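Pectinesterase 1 (Solanum lycopersicum, PDB 1XG2) removes methyl esters from the galacturonan of plant cell-wall pectin through its pectinesterase domain, the part of the longer protein that this chain holds. Local coordinates at residues N72-S77 / A106-V111; T149-F154 / V169-G174. One frame throughout, in Å; residues are numbered along the deposited sequence.

Contact 1: residues N72-S77 / A106-V111; sequences NVVDGS and AKDQAV
Val73 N gives a hydrogen bond of 2.9 Å to Gln109 O, and Val74 N adds a weak one to Lys107 O; both donors lie in the type I turn from Val73 to Gly76. Both segments lie in loops that follow strands 65-69 and 98-101 of the parallel beta-helix. Lys107 is the main side chain of the second segment. It bends at chi2 (-65°), and its chain passes obliquely across the Asn72 amide, with Lys107 CB 3.5 Å from Asn72 CG. Farther out, Lys107 CD rests on Val74 CG1 at 3.8 Å. Lys107 NZ closes a salt bridge of 2.9 Å with Asp75 OD1, on the syn lone pair. The other oxygen, Asp75 OD2, takes Asn72 ND2 at 2.8 Å, from well above the carboxylate plane. Asn72 has CG between its backbone N and carbonyl carbon (chi1 63°), which turns the amide back over its own loop. Asn72 OD1 then accepts from Asp75 N at 2.8 Å, an Asx motif, and ND2 also gives to Ser70 O. An alanine in place of Asn72 would probably leave Asp75 N and Asp75 OD2 without these partners, set the carboxylate freer to turn, and open a gap beneath Lys107. At the other end of the contact, Gln109 OE1 lies against the Val73 side chain, 3.5 Å from Val73 CB. Gln109 is a substrate-binding residue by similarity, and both it and Val73 touch Thr79, another such residue. The chemistry is thus divided. A charged pair, steadied by an amide, ties the loops at the exposed end, while the apolar Val73 packs beside the Gln109 amide at the end that probably meets pectin.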
# COMPACT_ATOMS: atom_id res chain seq x y z
N ASN A 72 -0.31 -10.33 -15.33
CA ASN A 72 -0.06 -11.29 -14.28
C ASN A 72 1.38 -11.76 -14.28
O ASN A 72 2.09 -11.62 -15.28
CB ASN A 72 -1.01 -12.49 -14.41
CG ASN A 72 -0.80 -13.27 -15.70
OD1 ASN A 72 0.06 -14.15 -15.77
ND2 ASN A 72 -1.59 -12.96 -16.73
N VAL A 73 1.79 -12.34 -13.17
CA VAL A 73 3.18 -12.73 -12.96
C VAL A 73 3.55 -13.94 -13.81
O VAL A 73 4.67 -14.01 -14.32
CB VAL A 73 3.45 -12.99 -11.43
CG1 VAL A 73 4.69 -13.84 -11.19
CG2 VAL A 73 3.59 -11.64 -10.71
N VAL A 74 2.63 -14.86 -13.99
CA VAL A 74 2.91 -16.05 -14.80
C VAL A 74 3.30 -15.69 -16.24
O VAL A 74 4.23 -16.29 -16.81
CB VAL A 74 1.74 -17.05 -14.73
CG1 VAL A 74 1.73 -18.01 -15.96
CG2 VAL A 74 1.82 -17.84 -13.43
N ASP A 75 2.65 -14.66 -16.80
CA ASP A 75 2.88 -14.24 -18.18
C ASP A 75 4.01 -13.23 -18.32
O ASP A 75 4.30 -12.76 -19.42
CB ASP A 75 1.59 -13.62 -18.77
CG ASP A 75 0.48 -14.63 -18.94
OD1 ASP A 75 0.76 -15.86 -18.93
OD2 ASP A 75 -0.72 -14.29 -19.09
N GLY A 76 4.65 -12.90 -17.21
CA GLY A 76 5.87 -12.12 -17.23
C GLY A 76 5.80 -10.70 -16.70
O GLY A 76 6.80 -9.98 -16.76
N SER A 77 4.64 -10.28 -16.18
CA SER A 77 4.56 -8.99 -15.49
C SER A 77 5.14 -9.10 -14.09
O SER A 77 5.10 -10.16 -13.48
CB SER A 77 3.12 -8.50 -15.39
OG SER A 77 3.08 -7.22 -14.77
N ALA A 106 -4.76 -19.47 -11.60
CA ALA A 106 -3.62 -20.16 -12.20
C ALA A 106 -2.53 -19.20 -12.73
O ALA A 106 -1.45 -19.64 -13.06
CB ALA A 106 -4.09 -21.12 -13.31
N LYS A 107 -2.81 -17.90 -12.78
CA LYS A 107 -1.80 -16.92 -13.20
C LYS A 107 -1.03 -16.27 -12.04
O LYS A 107 -0.24 -15.34 -12.25
CB LYS A 107 -2.45 -15.85 -14.08
CG LYS A 107 -3.02 -16.40 -15.40
CD LYS A 107 -1.93 -16.95 -16.33
CE LYS A 107 -2.45 -17.12 -17.76
NZ LYS A 107 -1.41 -17.69 -18.63
N ASP A 108 -1.29 -16.74 -10.82
CA ASP A 108 -0.65 -16.24 -9.60
C ASP A 108 -0.92 -14.73 -9.43
O ASP A 108 -2.03 -14.28 -9.71
CB ASP A 108 0.85 -16.59 -9.58
CG ASP A 108 1.10 -18.09 -9.60
OD1 ASP A 108 0.19 -18.85 -9.22
OD2 ASP A 108 2.17 -18.59 -9.98
N GLN A 109 0.07 -13.96 -8.98
CA GLN A 109 -0.17 -12.54 -8.68
C GLN A 109 -0.69 -11.77 -9.89
O GLN A 109 -0.03 -11.70 -10.95
CB GLN A 109 1.09 -11.85 -8.15
CG GLN A 109 1.66 -12.47 -6.88
CD GLN A 109 2.87 -13.37 -7.12
OE1 GLN A 109 2.93 -14.09 -8.13
NE2 GLN A 109 3.82 -13.32 -6.23
N ALA A 110 -1.87 -11.17 -9.73
CA ALA A 110 -2.49 -10.41 -10.79
C ALA A 110 -3.41 -9.34 -10.16
O ALA A 110 -4.53 -9.63 -9.77
CB ALA A 110 -3.27 -11.35 -11.69
N VAL A 111 -2.89 -8.13 -10.05
CA VAL A 111 -3.48 -7.04 -9.29
C VAL A 111 -4.60 -6.37 -10.07
O VAL A 111 -4.44 -6.09 -11.27
CB VAL A 111 -2.40 -5.98 -8.92
CG1 VAL A 111 -3.03 -4.74 -8.21
CG2 VAL A 111 -1.31 -6.60 -8.08

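Contact 2: residues T149-F154 / V169-G174; sequences TGTVDF and VARKPG
Phe154 touches Ala170 across the contact, ring CE2 to Ala170 CB at 4.2 Å, while one face of the ring lies against the backbone of its own segment. On that face Gly150 N sits over the ring centre, 3.6 Å above the plane, and Thr149 C lies toward the rim. Thr151 O is at the edge, in the ring plane. The ring is folded back this way because CG stands between the backbone N and the carbonyl carbon (chi1 74°). A side chain on residue 150 would run into Phe154 CB, so glycine suits this place. The other flat group is the Arg171 guanidinium, whose NH1 lies 3.8 Å from Thr149 CG2. Its charge is met elsewhere: NH1 forms a salt bridge with Asp128 and a hydrogen bond to Ala129 O, and Arg171 makes a cation-pi contact with Tyr130. Nearer the backbone, Arg171 CG packs at 3.5 Å on Thr151 CG2, which also meets Pro173 CB at 3.7 Å. The segments are joined as parallel strands, Thr149 beside Val169 and Gly150 beside Ala170, in neighbouring coils of the beta-helix. Gly150 N gives to Val169 O at 3.2 Å, and Arg171 N gives to Gly150 O at 3.1 Å. Thr149 adds a side-chain bond: OG1, anti to its backbone N, gives to Val169 O at 2.8 Å. Thr149 OG1 and Gly150 N reach this oxygen from opposite faces of its carbonyl plane. Two bonds therefore grip one buried acceptor, and both donors stand just before the chain turns toward Asp153, the predicted nucleophile. The chemistry implies a firmly tied strand end, with the Phe154 ring folded back on the backbone at Gly150, so that the residue next to Asp153 is packed against the strand end.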
# COMPACT_ATOMS: atom_id res chain seq x y z
N THR A 149 -12.79 -8.41 -3.34
CA THR A 149 -12.80 -9.86 -3.37
C THR A 149 -11.51 -10.46 -3.93
O THR A 149 -10.87 -9.90 -4.83
CB THR A 149 -14.06 -10.37 -4.10
OG1 THR A 149 -14.17 -11.78 -3.97
CG2 THR A 149 -14.00 -10.12 -5.62
N GLY A 150 -11.12 -11.60 -3.38
CA GLY A 150 -9.93 -12.29 -3.84
C GLY A 150 -9.70 -13.60 -3.12
O GLY A 150 -10.57 -14.10 -2.41
N THR A 151 -8.49 -14.13 -3.26
CA THR A 151 -8.14 -15.41 -2.65
C THR A 151 -6.90 -15.27 -1.77
O THR A 151 -7.02 -15.08 -0.56
CB THR A 151 -7.90 -16.46 -3.73
OG1 THR A 151 -7.03 -15.93 -4.74
CG2 THR A 151 -9.18 -16.79 -4.44
N VAL A 152 -5.73 -15.35 -2.40
CA VAL A 152 -4.45 -15.38 -1.71
C VAL A 152 -3.90 -13.95 -1.61
O VAL A 152 -3.65 -13.31 -2.63
CB VAL A 152 -3.42 -16.27 -2.46
CG1 VAL A 152 -2.08 -16.26 -1.76
CG2 VAL A 152 -3.94 -17.72 -2.63
N ASP A 153 -3.75 -13.46 -0.38
CA ASP A 153 -3.13 -12.17 -0.08
C ASP A 153 -3.86 -11.04 -0.79
O ASP A 153 -3.22 -10.23 -1.46
CB ASP A 153 -1.66 -12.15 -0.54
CG ASP A 153 -0.81 -13.19 0.14
OD1 ASP A 153 -1.23 -13.77 1.18
OD2 ASP A 153 0.32 -13.48 -0.30
N PHE A 154 -5.18 -10.99 -0.69
CA PHE A 154 -5.92 -10.11 -1.59
C PHE A 154 -5.95 -8.63 -1.17
O PHE A 154 -6.31 -7.76 -1.97
CB PHE A 154 -7.27 -10.72 -2.02
CG PHE A 154 -8.38 -10.74 -0.98
CD1 PHE A 154 -9.21 -9.65 -0.81
CD2 PHE A 154 -8.72 -11.92 -0.32
CE1 PHE A 154 -10.27 -9.68 0.07
CE2 PHE A 154 -9.81 -11.97 0.55
CZ PHE A 154 -10.58 -10.82 0.75
N VAL A 169 -14.51 -10.16 0.77
CA VAL A 169 -15.14 -11.40 0.34
C VAL A 169 -14.10 -12.36 -0.21
O VAL A 169 -13.54 -12.16 -1.30
CB VAL A 169 -16.21 -11.14 -0.74
CG1 VAL A 169 -16.99 -12.42 -1.04
CG2 VAL A 169 -17.16 -10.02 -0.31
N ALA A 170 -13.82 -13.39 0.56
CA ALA A 170 -12.95 -14.46 0.08
C ALA A 170 -13.75 -15.37 -0.86
O ALA A 170 -14.92 -15.67 -0.59
CB ALA A 170 -12.37 -15.24 1.24
N ARG A 171 -13.13 -15.78 -1.96
CA ARG A 171 -13.79 -16.61 -2.96
C ARG A 171 -13.08 -17.96 -3.10
O ARG A 171 -12.05 -18.20 -2.49
CB ARG A 171 -13.82 -15.89 -4.32
CG ARG A 171 -12.46 -15.71 -4.97
CD ARG A 171 -12.41 -14.58 -6.00
NE ARG A 171 -13.40 -14.79 -7.05
CZ ARG A 171 -13.68 -13.94 -8.03
NH1 ARG A 171 -13.01 -12.79 -8.16
NH2 ARG A 171 -14.62 -14.24 -8.91
N LYS A 172 -13.65 -18.84 -3.92
CA LYS A 172 -13.08 -20.17 -4.13
C LYS A 172 -11.79 -20.07 -4.93
O LYS A 172 -11.80 -19.55 -6.05
CB LYS A 172 -14.05 -21.07 -4.87
CG LYS A 172 -13.58 -22.52 -4.99
CD LYS A 172 -14.60 -23.35 -5.76
CE LYS A 172 -14.15 -24.78 -5.92
NZ LYS A 172 -14.66 -25.39 -7.18
N PRO A 173 -10.67 -20.52 -4.36
CA PRO A 173 -9.39 -20.47 -5.05
C PRO A 173 -9.11 -21.75 -5.83
O PRO A 173 -10.00 -22.60 -5.96
CB PRO A 173 -8.40 -20.32 -3.90
CG PRO A 173 -8.99 -21.18 -2.82
CD PRO A 173 -10.53 -21.09 -3.00
N GLY A 174 -7.90 -21.89 -6.35
CA GLY A 174 -7.46 -23.13 -6.97
C GLY A 174 -7.17 -24.24 -5.97
O GLY A 174 -7.09 -24.02 -4.77

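Contacts 1 and 2 follow one another along the chain and do not touch. Their centres are 15 Å apart, and their nearest atoms about 6 Å. Between them in space lie Gln131 and Asp132 of the probable active site. The Gln109 side chain of contact 1 is about 3 Å from that of Asp132, the predicted proton donor. The Thr151 side chain of contact 2 is about 4 Å from that of Gln131, the likely transition-state stabiliser. Backbone bonds also run from Ala110 to Gln131 and from Val152 to Asp132. Asp153 touches Asp132 and pairs with Arg221. Contact 1 thus borders the probable substrate cleft, and segment 149-154 of contact 2 carries the predicted nucleophile, Asp153.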